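Local coordinates for protein N(G),N(G)-dimethylarginine dimethylaminohydrolase (Pseudomonas aeruginosa, PDB 1H70) that hydrolyses the nitric oxide synthase inhibitors asymmetric dimethylarginine and monomethylarginine to citrulline, releasing dimethylamine or methylamine, at residues Trp208-Tyr219 against Tyr231-Arg242. The protein carries 1 engineered substitution. Numbering follows the deposited sequence.
Sequences WVNERVIMPAGY and YRVIEVDTSEYR
Six backbone hydrogen bonds pair Glu211-Ala217 with Arg232-Val236 in parallel register, beginning with Arg232 N to Glu211 O and ending with Ala217 N to Val236 O. The straightest is Ile234 N to Val213 O (2.9 Å, N-H...O 175°); Ala217 N meets its acceptor from well above the carbonyl plane. Toward the strand ends Glu235 OE1 accepts hydrogen bonds from two waters; one also donates to Pro216 O and accepts from Tyr219 N, the other accepts from Gly218 N. Helix 220-227 connects the two strands in a beta-alpha-beta unit of the DDAH fold and packs on the face that carries Met215 and Val233. There Met215 SD rests on Val233 CG1 at 3.5 Å; chi1 of 70° sets Met215 CG between its backbone N and carbonyl carbon. Val213 CG2 sits over a face of the Tyr231 ring, a CH-pi contact 4.2 Å from the centroid. Tyr231 CE1 comes within 3.5 Å of Trp208 CD1, the planes 82° apart, while Glu211 OE1, which accepts from Trp208 NE1 (3.0 Å), lies at the edge of the Tyr231 ring; the Tyr231 hydroxyl bonds to Asn175. Across the sheet, Ile214 and Ile234 run side by side against helix 29-43, Ile214 CG1 to Ile234 CD1 4.1 Å. Alongside, Arg212 NE approaches Arg232 NH1 (4.0 Å), the guanidiniums nearly parallel, their like charges probably eased by Arg212's salt bridge to Asp47; Arg212 NH2 also donates to Asn210 O.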
# COMPACT_ATOMS: atom_id res chain seq x y z
N TRP A 208 -5.38 -8.24 -0.91
CA TRP A 208 -6.17 -9.16 -1.69
C TRP A 208 -5.54 -9.12 -3.08
O TRP A 208 -5.26 -8.03 -3.60
CB TRP A 208 -7.62 -8.69 -1.79
CG TRP A 208 -8.49 -9.52 -2.70
CD1 TRP A 208 -9.26 -10.60 -2.32
CD2 TRP A 208 -8.68 -9.35 -4.10
NE1 TRP A 208 -9.91 -11.11 -3.42
CE2 TRP A 208 -9.59 -10.34 -4.52
CE3 TRP A 208 -8.19 -8.44 -5.05
CZ2 TRP A 208 -9.99 -10.48 -5.86
CZ3 TRP A 208 -8.60 -8.56 -6.38
CH2 TRP A 208 -9.50 -9.56 -6.77
N VAL A 209 -5.30 -10.28 -3.67
CA VAL A 209 -4.82 -10.37 -5.05
C VAL A 209 -5.50 -11.60 -5.68
O VAL A 209 -5.11 -12.75 -5.42
CB VAL A 209 -3.27 -10.60 -5.18
CG1 VAL A 209 -2.86 -10.52 -6.66
CG2 VAL A 209 -2.44 -9.58 -4.38
N ASN A 210 -6.54 -11.39 -6.47
CA ASN A 210 -7.17 -12.50 -7.17
C ASN A 210 -7.64 -13.68 -6.31
O ASN A 210 -7.44 -14.87 -6.63
CB ASN A 210 -6.23 -12.96 -8.29
CG ASN A 210 -6.03 -11.87 -9.36
OD1 ASN A 210 -6.74 -10.86 -9.37
ND2 ASN A 210 -5.07 -12.07 -10.27
N GLU A 211 -8.28 -13.35 -5.21
CA GLU A 211 -8.85 -14.32 -4.25
C GLU A 211 -7.84 -14.94 -3.30
O GLU A 211 -8.21 -15.75 -2.44
CB GLU A 211 -9.78 -15.34 -4.89
CG GLU A 211 -10.98 -14.79 -5.67
CD GLU A 211 -11.84 -13.70 -5.03
OE1 GLU A 211 -11.79 -13.44 -3.80
OE2 GLU A 211 -12.60 -13.07 -5.82
N ARG A 212 -6.56 -14.58 -3.43
CA ARG A 212 -5.52 -14.94 -2.48
C ARG A 212 -5.42 -13.73 -1.56
O ARG A 212 -5.74 -12.61 -2.00
CB ARG A 212 -4.14 -15.11 -3.13
CG ARG A 212 -4.13 -15.40 -4.65
CD ARG A 212 -4.30 -16.81 -4.95
NE ARG A 212 -4.00 -17.43 -6.25
CZ ARG A 212 -4.56 -17.47 -7.46
NH1 ARG A 212 -3.97 -18.29 -8.33
NH2 ARG A 212 -5.59 -16.72 -7.88
N VAL A 213 -5.01 -13.92 -0.32
CA VAL A 213 -4.79 -12.76 0.55
C VAL A 213 -3.40 -12.96 1.13
O VAL A 213 -3.13 -13.98 1.79
CB VAL A 213 -5.84 -12.53 1.64
CG1 VAL A 213 -5.30 -11.50 2.64
CG2 VAL A 213 -7.14 -11.98 1.08
N ILE A 214 -2.50 -12.03 0.84
CA ILE A 214 -1.13 -12.12 1.33
C ILE A 214 -1.03 -11.31 2.62
O ILE A 214 -1.45 -10.14 2.65
CB ILE A 214 -0.12 -11.64 0.27
CG1 ILE A 214 -0.13 -12.61 -0.93
CG2 ILE A 214 1.28 -11.57 0.87
CD1 ILE A 214 0.65 -12.13 -2.14
N MET A 215 -0.54 -11.91 3.69
CA MET A 215 -0.51 -11.21 4.98
C MET A 215 0.81 -11.51 5.68
O MET A 215 1.48 -12.50 5.33
CB MET A 215 -1.68 -11.71 5.86
CG MET A 215 -1.44 -13.13 6.34
SD MET A 215 -2.73 -13.77 7.48
CE MET A 215 -2.54 -12.62 8.79
N PRO A 216 1.17 -10.69 6.65
CA PRO A 216 2.40 -10.92 7.44
C PRO A 216 2.27 -12.21 8.26
O PRO A 216 1.17 -12.56 8.77
CB PRO A 216 2.46 -9.71 8.38
CG PRO A 216 1.07 -9.18 8.45
CD PRO A 216 0.46 -9.48 7.10
N ALA A 217 3.38 -12.93 8.37
CA ALA A 217 3.39 -14.18 9.14
C ALA A 217 3.49 -13.83 10.63
O ALA A 217 4.11 -12.82 10.98
CB ALA A 217 4.55 -15.03 8.73
N GLY A 218 2.88 -14.65 11.49
CA GLY A 218 2.92 -14.42 12.93
C GLY A 218 1.70 -13.76 13.56
O GLY A 218 1.77 -13.27 14.69
N TYR A 219 0.57 -13.75 12.85
CA TYR A 219 -0.66 -13.11 13.33
C TYR A 219 -1.79 -14.13 13.14
O TYR A 219 -2.61 -14.04 12.24
CB TYR A 219 -0.87 -11.77 12.58
CG TYR A 219 0.33 -10.84 12.81
CD1 TYR A 219 1.34 -10.73 11.86
CD2 TYR A 219 0.47 -10.12 14.00
CE1 TYR A 219 2.44 -9.90 12.10
CE2 TYR A 219 1.55 -9.30 14.23
CZ TYR A 219 2.54 -9.18 13.27
OH TYR A 219 3.62 -8.36 13.53
N TYR A 231 -10.92 -16.97 1.49
CA TYR A 231 -9.71 -16.61 0.76
C TYR A 231 -8.57 -17.61 0.95
O TYR A 231 -8.45 -18.22 1.99
CB TYR A 231 -9.21 -15.24 1.22
CG TYR A 231 -10.22 -14.12 1.08
CD1 TYR A 231 -10.50 -13.59 -0.15
CD2 TYR A 231 -10.86 -13.60 2.19
CE1 TYR A 231 -11.42 -12.55 -0.30
CE2 TYR A 231 -11.78 -12.58 2.08
CZ TYR A 231 -12.05 -12.05 0.83
OH TYR A 231 -12.96 -11.03 0.74
N ARG A 232 -7.72 -17.73 -0.07
CA ARG A 232 -6.53 -18.56 0.05
C ARG A 232 -5.49 -17.68 0.73
O ARG A 232 -4.98 -16.74 0.11
CB ARG A 232 -5.99 -18.99 -1.30
CG ARG A 232 -6.91 -19.96 -2.02
CD ARG A 232 -6.40 -20.40 -3.39
NE ARG A 232 -5.11 -21.07 -3.30
CZ ARG A 232 -4.43 -21.47 -4.37
NH1 ARG A 232 -4.92 -21.29 -5.59
NH2 ARG A 232 -3.26 -22.08 -4.22
N VAL A 233 -5.18 -17.97 2.00
CA VAL A 233 -4.24 -17.11 2.71
C VAL A 233 -2.79 -17.55 2.58
O VAL A 233 -2.44 -18.72 2.77
CB VAL A 233 -4.67 -16.93 4.18
CG1 VAL A 233 -3.75 -15.95 4.93
CG2 VAL A 233 -6.12 -16.47 4.24
N ILE A 234 -1.94 -16.58 2.24
CA ILE A 234 -0.51 -16.82 2.10
C ILE A 234 0.21 -15.98 3.15
O ILE A 234 0.02 -14.77 3.19
CB ILE A 234 -0.00 -16.43 0.71
CG1 ILE A 234 -0.80 -17.15 -0.38
CG2 ILE A 234 1.50 -16.72 0.61
CD1 ILE A 234 -0.51 -16.63 -1.79
N GLU A 235 1.02 -16.61 4.01
CA GLU A 235 1.73 -15.85 5.04
C GLU A 235 3.17 -15.63 4.64
O GLU A 235 3.86 -16.58 4.22
CB GLU A 235 1.72 -16.60 6.39
CG GLU A 235 0.34 -16.69 7.03
CD GLU A 235 0.34 -17.61 8.25
OE1 GLU A 235 0.38 -17.14 9.40
OE2 GLU A 235 0.29 -18.83 8.04
N VAL A 236 3.61 -14.38 4.73
CA VAL A 236 4.99 -14.01 4.39
C VAL A 236 5.59 -13.21 5.54
O VAL A 236 5.01 -12.21 5.96
CB VAL A 236 5.06 -13.13 3.10
CG1 VAL A 236 6.50 -12.66 2.86
CG2 VAL A 236 4.59 -13.90 1.90
N ASP A 237 6.75 -13.62 6.05
CA ASP A 237 7.33 -12.85 7.16
C ASP A 237 7.86 -11.52 6.64
O ASP A 237 8.66 -11.51 5.71
CB ASP A 237 8.45 -13.67 7.82
CG ASP A 237 9.02 -13.05 9.09
OD1 ASP A 237 8.52 -12.03 9.61
OD2 ASP A 237 10.01 -13.61 9.63
N THR A 238 7.38 -10.39 7.18
CA THR A 238 7.85 -9.07 6.74
C THR A 238 8.43 -8.28 7.92
O THR A 238 8.41 -7.06 7.94
CB THR A 238 6.74 -8.22 6.08
OG1 THR A 238 5.64 -8.00 6.99
CG2 THR A 238 6.15 -8.90 4.84
N SER A 239 8.96 -8.98 8.91
CA SER A 239 9.47 -8.35 10.11
C SER A 239 10.48 -7.23 9.86
O SER A 239 10.51 -6.25 10.60
CB SER A 239 10.10 -9.41 11.03
OG SER A 239 11.39 -9.77 10.58
N GLU A 240 11.30 -7.35 8.83
CA GLU A 240 12.31 -6.31 8.57
C GLU A 240 11.66 -5.04 8.02
O GLU A 240 12.19 -3.94 8.22
CB GLU A 240 13.40 -6.84 7.65
CG GLU A 240 14.17 -8.01 8.27
CD GLU A 240 14.53 -7.80 9.74
OE1 GLU A 240 15.47 -7.04 10.08
OE2 GLU A 240 13.85 -8.43 10.57
N TYR A 241 10.51 -5.19 7.36
CA TYR A 241 9.81 -3.99 6.86
C TYR A 241 8.97 -3.36 7.96
O TYR A 241 8.81 -2.13 7.99
CB TYR A 241 9.04 -4.32 5.58
CG TYR A 241 10.02 -4.85 4.55
CD1 TYR A 241 10.17 -6.22 4.34
CD2 TYR A 241 10.83 -3.98 3.84
CE1 TYR A 241 11.09 -6.69 3.41
CE2 TYR A 241 11.74 -4.44 2.91
CZ TYR A 241 11.87 -5.79 2.71
OH TYR A 241 12.80 -6.25 1.79
N ARG A 242 8.47 -4.17 8.89
CA ARG A 242 7.73 -3.67 10.04
C ARG A 242 8.57 -2.66 10.83
O ARG A 242 8.05 -1.64 11.36
CB ARG A 242 7.26 -4.84 10.94
CG ARG A 242 6.55 -4.37 12.21
CD ARG A 242 5.88 -5.53 12.95
NE ARG A 242 5.41 -5.13 14.28
CZ ARG A 242 6.02 -5.38 15.44
NH1 ARG A 242 7.17 -6.05 15.50
NH2 ARG A 242 5.45 -4.96 16.58
O HOH W 1 -0.10 -14.59 10.24
O HOH W 2 5.88 -10.88 9.83
O HOH W 3 2.46 -17.23 10.73